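Local coordinates for putative general stress protein 26 (Jannaschia sp., PDB 2QEA) that probably binds a flavin such as FMN and may act as a stress-related oxidoreductase, at residues L54-F67 / Y77-D89. Sequence-based numbering, arbitrary orientation.
Sequences LAKGVAAGPQPAQF and YADLDGTLERSTD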
loop_
_atom_site.group_PDB
_atom_site.type_symbol
_atom_site.label_atom_id
_atom_site.label_comp_id
_atom_site.label_asym_id
_atom_site.label_seq_id
_atom_site.Cartn_x
_atom_site.Cartn_y
_atom_site.Cartn_z
ATOM N N LEU A 54 -5.948 -15.738 6.909
ATOM C CA LEU A 54 -4.473 -15.825 6.899
ATOM C C LEU A 54 -3.943 -16.866 7.899
ATOM O O LEU A 54 -2.999 -17.592 7.581
ATOM C CB LEU A 54 -3.817 -14.460 7.179
ATOM C CG LEU A 54 -3.972 -13.362 6.125
ATOM C CD1 LEU A 54 -3.417 -12.047 6.656
ATOM C CD2 LEU A 54 -3.293 -13.747 4.811
ATOM N N ALA A 55 -4.555 -16.925 9.088
ATOM C CA ALA A 55 -4.185 -17.900 10.128
ATOM C C ALA A 55 -4.506 -19.327 9.677
ATOM O O ALA A 55 -3.641 -20.205 9.729
ATOM C CB ALA A 55 -4.892 -17.592 11.445
ATOM N N LYS A 56 -5.746 -19.537 9.228
ATOM C CA LYS A 56 -6.190 -20.848 8.714
ATOM C C LYS A 56 -5.433 -21.275 7.449
ATOM O O LYS A 56 -5.184 -22.464 7.259
ATOM C CB LYS A 56 -7.706 -20.867 8.456
ATOM C CG LYS A 56 -8.557 -20.739 9.725
ATOM C CD LYS A 56 -10.061 -20.884 9.464
ATOM C CE LYS A 56 -10.629 -19.773 8.581
ATOM N NZ LYS A 56 -12.117 -19.846 8.484
ATOM N N GLY A 57 -5.072 -20.307 6.601
ATOM C CA GLY A 57 -4.313 -20.561 5.371
ATOM C C GLY A 57 -2.903 -21.099 5.581
ATOM O O GLY A 57 -2.409 -21.858 4.746
ATOM N N VAL A 58 -2.266 -20.700 6.688
ATOM C CA VAL A 58 -0.907 -21.143 7.058
ATOM C C VAL A 58 -0.883 -22.151 8.231
ATOM O O VAL A 58 0.191 -22.419 8.782
ATOM C CB VAL A 58 0.017 -19.922 7.385
ATOM C CG1 VAL A 58 0.054 -18.952 6.209
ATOM C CG2 VAL A 58 -0.418 -19.203 8.668
ATOM N N ALA A 59 -2.045 -22.718 8.588
ATOM C CA ALA A 59 -2.160 -23.695 9.693
ATOM C C ALA A 59 -1.464 -25.023 9.375
ATOM O O ALA A 59 -0.767 -25.573 10.230
ATOM C CB ALA A 59 -3.630 -23.942 10.049
ATOM N N ALA A 60 -1.663 -25.523 8.154
ATOM C CA ALA A 60 -1.021 -26.763 7.682
ATOM C C ALA A 60 0.500 -26.618 7.491
ATOM O O ALA A 60 1.237 -27.581 7.709
ATOM C CB ALA A 60 -1.671 -27.249 6.385
ATOM N N GLY A 61 0.955 -25.429 7.087
ATOM C CA GLY A 61 2.390 -25.150 6.887
ATOM C C GLY A 61 2.676 -23.857 6.125
ATOM O O GLY A 61 1.734 -23.134 5.783
ATOM N N PRO A 62 3.972 -23.541 5.875
ATOM C CA PRO A 62 4.359 -22.334 5.117
ATOM C C PRO A 62 3.764 -22.261 3.700
ATOM O O PRO A 62 3.721 -23.284 3.001
ATOM C CB PRO A 62 5.890 -22.427 5.052
ATOM C CG PRO A 62 6.271 -23.283 6.187
ATOM C CD PRO A 62 5.165 -24.281 6.335
ATOM N N GLN A 63 3.309 -21.066 3.307
ATOM C CA GLN A 63 2.685 -20.809 1.999
ATOM C C GLN A 63 3.303 -19.586 1.309
ATOM O O GLN A 63 3.668 -18.632 2.004
ATOM C CB GLN A 63 1.187 -20.534 2.185
ATOM C CG GLN A 63 0.362 -21.724 2.672
ATOM C CD GLN A 63 0.251 -22.855 1.661
ATOM O OE1 GLN A 63 0.395 -22.656 0.452
ATOM N NE2 GLN A 63 -0.024 -24.051 2.158
ATOM N N PRO A 64 3.432 -19.607 -0.049
ATOM C CA PRO A 64 3.894 -18.405 -0.768
ATOM C C PRO A 64 2.943 -17.226 -0.523
ATOM O O PRO A 64 1.720 -17.400 -0.589
ATOM C CB PRO A 64 3.862 -18.832 -2.244
ATOM C CG PRO A 64 3.943 -20.302 -2.218
ATOM C CD PRO A 64 3.215 -20.730 -0.986
ATOM N N ALA A 65 3.507 -16.058 -0.218
ATOM C CA ALA A 65 2.720 -14.875 0.125
ATOM C C ALA A 65 3.259 -13.589 -0.482
ATOM O O ALA A 65 4.403 -13.531 -0.947
ATOM C CB ALA A 65 2.649 -14.742 1.637
ATOM N N GLN A 66 2.405 -12.567 -0.454
ATOM C CA GLN A 66 2.711 -11.232 -0.955
ATOM C C GLN A 66 2.486 -10.215 0.162
ATOM O O GLN A 66 1.534 -10.347 0.935
ATOM C CB GLN A 66 1.809 -10.889 -2.141
ATOM C CG GLN A 66 2.143 -9.561 -2.835
ATOM C CD GLN A 66 1.213 -9.224 -3.986
ATOM O OE1 GLN A 66 0.214 -9.904 -4.231
ATOM N NE2 GLN A 66 1.538 -8.156 -4.698
ATOM N N PHE A 67 3.366 -9.216 0.233
ATOM C CA PHE A 67 3.243 -8.111 1.184
ATOM C C PHE A 67 3.579 -6.813 0.456
ATOM O O PHE A 67 4.717 -6.623 0.026
ATOM C CB PHE A 67 4.138 -8.317 2.405
ATOM C CG PHE A 67 3.970 -7.257 3.462
ATOM C CD1 PHE A 67 2.732 -7.083 4.096
ATOM C CD2 PHE A 67 5.046 -6.447 3.848
ATOM C CE1 PHE A 67 2.560 -6.098 5.082
ATOM C CE2 PHE A 67 4.890 -5.466 4.841
ATOM C CZ PHE A 67 3.647 -5.296 5.462
ATOM N N TYR A 77 8.090 2.287 -0.626
ATOM C CA TYR A 77 7.103 1.629 -1.484
ATOM C C TYR A 77 7.734 0.303 -1.888
ATOM O O TYR A 77 8.898 0.286 -2.302
ATOM C CB TYR A 77 6.783 2.497 -2.705
ATOM C CG TYR A 77 6.450 3.931 -2.350
ATOM C CD1 TYR A 77 5.137 4.319 -2.064
ATOM C CD2 TYR A 77 7.461 4.903 -2.265
ATOM C CE1 TYR A 77 4.830 5.650 -1.716
ATOM C CE2 TYR A 77 7.167 6.232 -1.917
ATOM C CZ TYR A 77 5.852 6.598 -1.644
ATOM O OH TYR A 77 5.564 7.900 -1.306
ATOM N N ALA A 78 6.994 -0.798 -1.748
ATOM C CA ALA A 78 7.539 -2.125 -2.043
ATOM C C ALA A 78 6.480 -3.192 -2.281
ATOM O O ALA A 78 5.520 -3.272 -1.525
ATOM C CB ALA A 78 8.445 -2.570 -0.898
ATOM N N ASP A 79 6.657 -3.975 -3.346
ATOM C CA ASP A 79 5.822 -5.134 -3.652
ATOM C C ASP A 79 6.773 -6.307 -3.413
ATOM O O ASP A 79 7.713 -6.497 -4.185
ATOM C CB ASP A 79 5.312 -5.093 -5.101
ATOM C CG ASP A 79 4.402 -6.275 -5.458
ATOM O OD1 ASP A 79 4.039 -7.085 -4.576
ATOM O OD2 ASP A 79 4.034 -6.393 -6.644
ATOM N N LEU A 80 6.522 -7.074 -2.347
ATOM C CA LEU A 80 7.397 -8.169 -1.918
ATOM C C LEU A 80 6.785 -9.558 -2.071
ATOM O O LEU A 80 5.639 -9.758 -1.689
ATOM C CB LEU A 80 7.726 -7.996 -0.434
ATOM C CG LEU A 80 8.281 -6.654 0.044
ATOM C CD1 LEU A 80 8.333 -6.665 1.555
ATOM C CD2 LEU A 80 9.643 -6.376 -0.557
ATOM N N ASP A 81 7.560 -10.495 -2.626
ATOM C CA ASP A 81 7.199 -11.918 -2.687
ATOM C C ASP A 81 7.948 -12.572 -1.530
ATOM O O ASP A 81 9.092 -12.202 -1.238
ATOM C CB ASP A 81 7.618 -12.578 -4.012
ATOM C CG ASP A 81 6.762 -12.144 -5.194
ATOM O OD1 ASP A 81 5.544 -11.907 -5.029
ATOM O OD2 ASP A 81 7.308 -12.063 -6.312
ATOM N N GLY A 82 7.311 -13.547 -0.884
ATOM C CA GLY A 82 7.911 -14.235 0.256
ATOM C C GLY A 82 7.173 -15.479 0.703
ATOM O O GLY A 82 6.486 -16.113 -0.096
ATOM N N THR A 83 7.335 -15.818 1.984
ATOM C CA THR A 83 6.715 -16.992 2.603
ATOM C C THR A 83 6.076 -16.588 3.935
ATOM O O THR A 83 6.761 -16.022 4.789
ATOM C CB THR A 83 7.772 -18.085 2.875
ATOM O OG1 THR A 83 8.475 -18.388 1.662
ATOM C CG2 THR A 83 7.123 -19.362 3.419
ATOM N N LEU A 84 4.779 -16.873 4.093
ATOM C CA LEU A 84 4.034 -16.605 5.334
ATOM C C LEU A 84 3.868 -17.933 6.081
ATOM O O LEU A 84 3.615 -18.968 5.459
ATOM C CB LEU A 84 2.662 -15.994 5.031
ATOM C CG LEU A 84 1.832 -15.469 6.210
ATOM C CD1 LEU A 84 2.525 -14.294 6.890
ATOM C CD2 LEU A 84 0.444 -15.056 5.741
ATOM N N GLU A 85 4.004 -17.890 7.408
ATOM C CA GLU A 85 3.885 -19.085 8.255
ATOM C C GLU A 85 3.557 -18.769 9.712
ATOM O O GLU A 85 3.720 -17.629 10.154
ATOM C CB GLU A 85 5.199 -19.884 8.217
ATOM C CG GLU A 85 6.438 -19.112 8.698
ATOM C CD GLU A 85 7.721 -19.917 8.595
ATOM O OE1 GLU A 85 7.757 -21.065 9.088
ATOM O OE2 GLU A 85 8.711 -19.383 8.051
ATOM N N ARG A 86 3.106 -19.802 10.431
ATOM C CA ARG A 86 2.813 -19.748 11.866
ATOM C C ARG A 86 4.160 -19.682 12.601
ATOM O O ARG A 86 5.128 -20.297 12.141
ATOM C CB ARG A 86 2.097 -21.046 12.301
ATOM C CG ARG A 86 1.155 -20.951 13.500
ATOM C CD ARG A 86 -0.248 -20.524 13.071
ATOM N NE ARG A 86 -1.272 -20.885 14.055
ATOM C CZ ARG A 86 -2.596 -20.789 13.873
ATOM N NH1 ARG A 86 -3.116 -20.316 12.735
ATOM N NH2 ARG A 86 -3.420 -21.172 14.847
ATOM N N SER A 87 4.206 -18.994 13.738
ATOM C CA SER A 87 5.409 -18.936 14.570
ATOM C C SER A 87 5.012 -19.166 16.025
ATOM O O SER A 87 4.074 -18.528 16.514
ATOM C CB SER A 87 6.124 -17.598 14.428
ATOM O OG SER A 87 7.341 -17.617 15.154
ATOM N N THR A 88 5.715 -20.087 16.688
ATOM C CA THR A 88 5.535 -20.385 18.116
ATOM C C THR A 88 6.735 -19.822 18.913
ATOM O O THR A 88 7.101 -20.362 19.960
ATOM C CB THR A 88 5.383 -21.912 18.341
ATOM O OG1 THR A 88 6.582 -22.582 17.930
ATOM C CG2 THR A 88 4.197 -22.461 17.553
ATOM N N ASP A 89 7.312 -18.719 18.422
ATOM C CA ASP A 89 8.480 -18.075 19.017
ATOM C C ASP A 89 7.967 -17.090 20.071
ATOM O O ASP A 89 7.471 -16.010 19.730
ATOM C CB ASP A 89 9.303 -17.371 17.911
ATOM C CG ASP A 89 10.628 -16.773 18.409
ATOM O OD1 ASP A 89 11.042 -17.003 19.568
ATOM O OD2 ASP A 89 11.272 -16.064 17.606
HETATM O O HOH W 1 2.891 -22.175 8.904
#
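Leu-84 fills the tight side of this contact: its CB lies 3.6 Å from Ala-65 CB, and Val-58 CG1 comes across at about a right angle to within 3.9 Å of Leu-84 CG. With CG anti to the backbone N (chi1 -172°), Leu-84 also brings CD2 to Leu-54 CD2 of helix 53-57. Further along this buried face Phe-67 and Leu-80 lie side by side, Leu-80 CD1 meeting the ring at its edge. Paired backbone hydrogen bonds join Gln-63 to Leu-84, Ala-65 to Gly-82 and Phe-67 to Leu-80. The other face is looser: Pro-62 CB rests on Thr-83 CG2 (3.7 Å) near the solvent. At the loop end, where Val-58 turns out of the helix, a water bridges Val-58 O and Arg-86 N. At the far end of the pairing from this water, against the second subunit, Gln-66, extended, gives NE2 to the syn side of Asp-79 OD1 at 2.7 Å, amide and carboxylate planes 29° apart. Replacing Gln-66 with an alanine removes this amide and would probably leave Asp-79 OD1 without its mate. Asp-79 OD2 accepts Leu-29 N of the second subunit. The two strands form an antiparallel beta hairpin, consistent with the sheet of the pyridoxamine 5'-phosphate oxidase-like family, whose members often bind FMN.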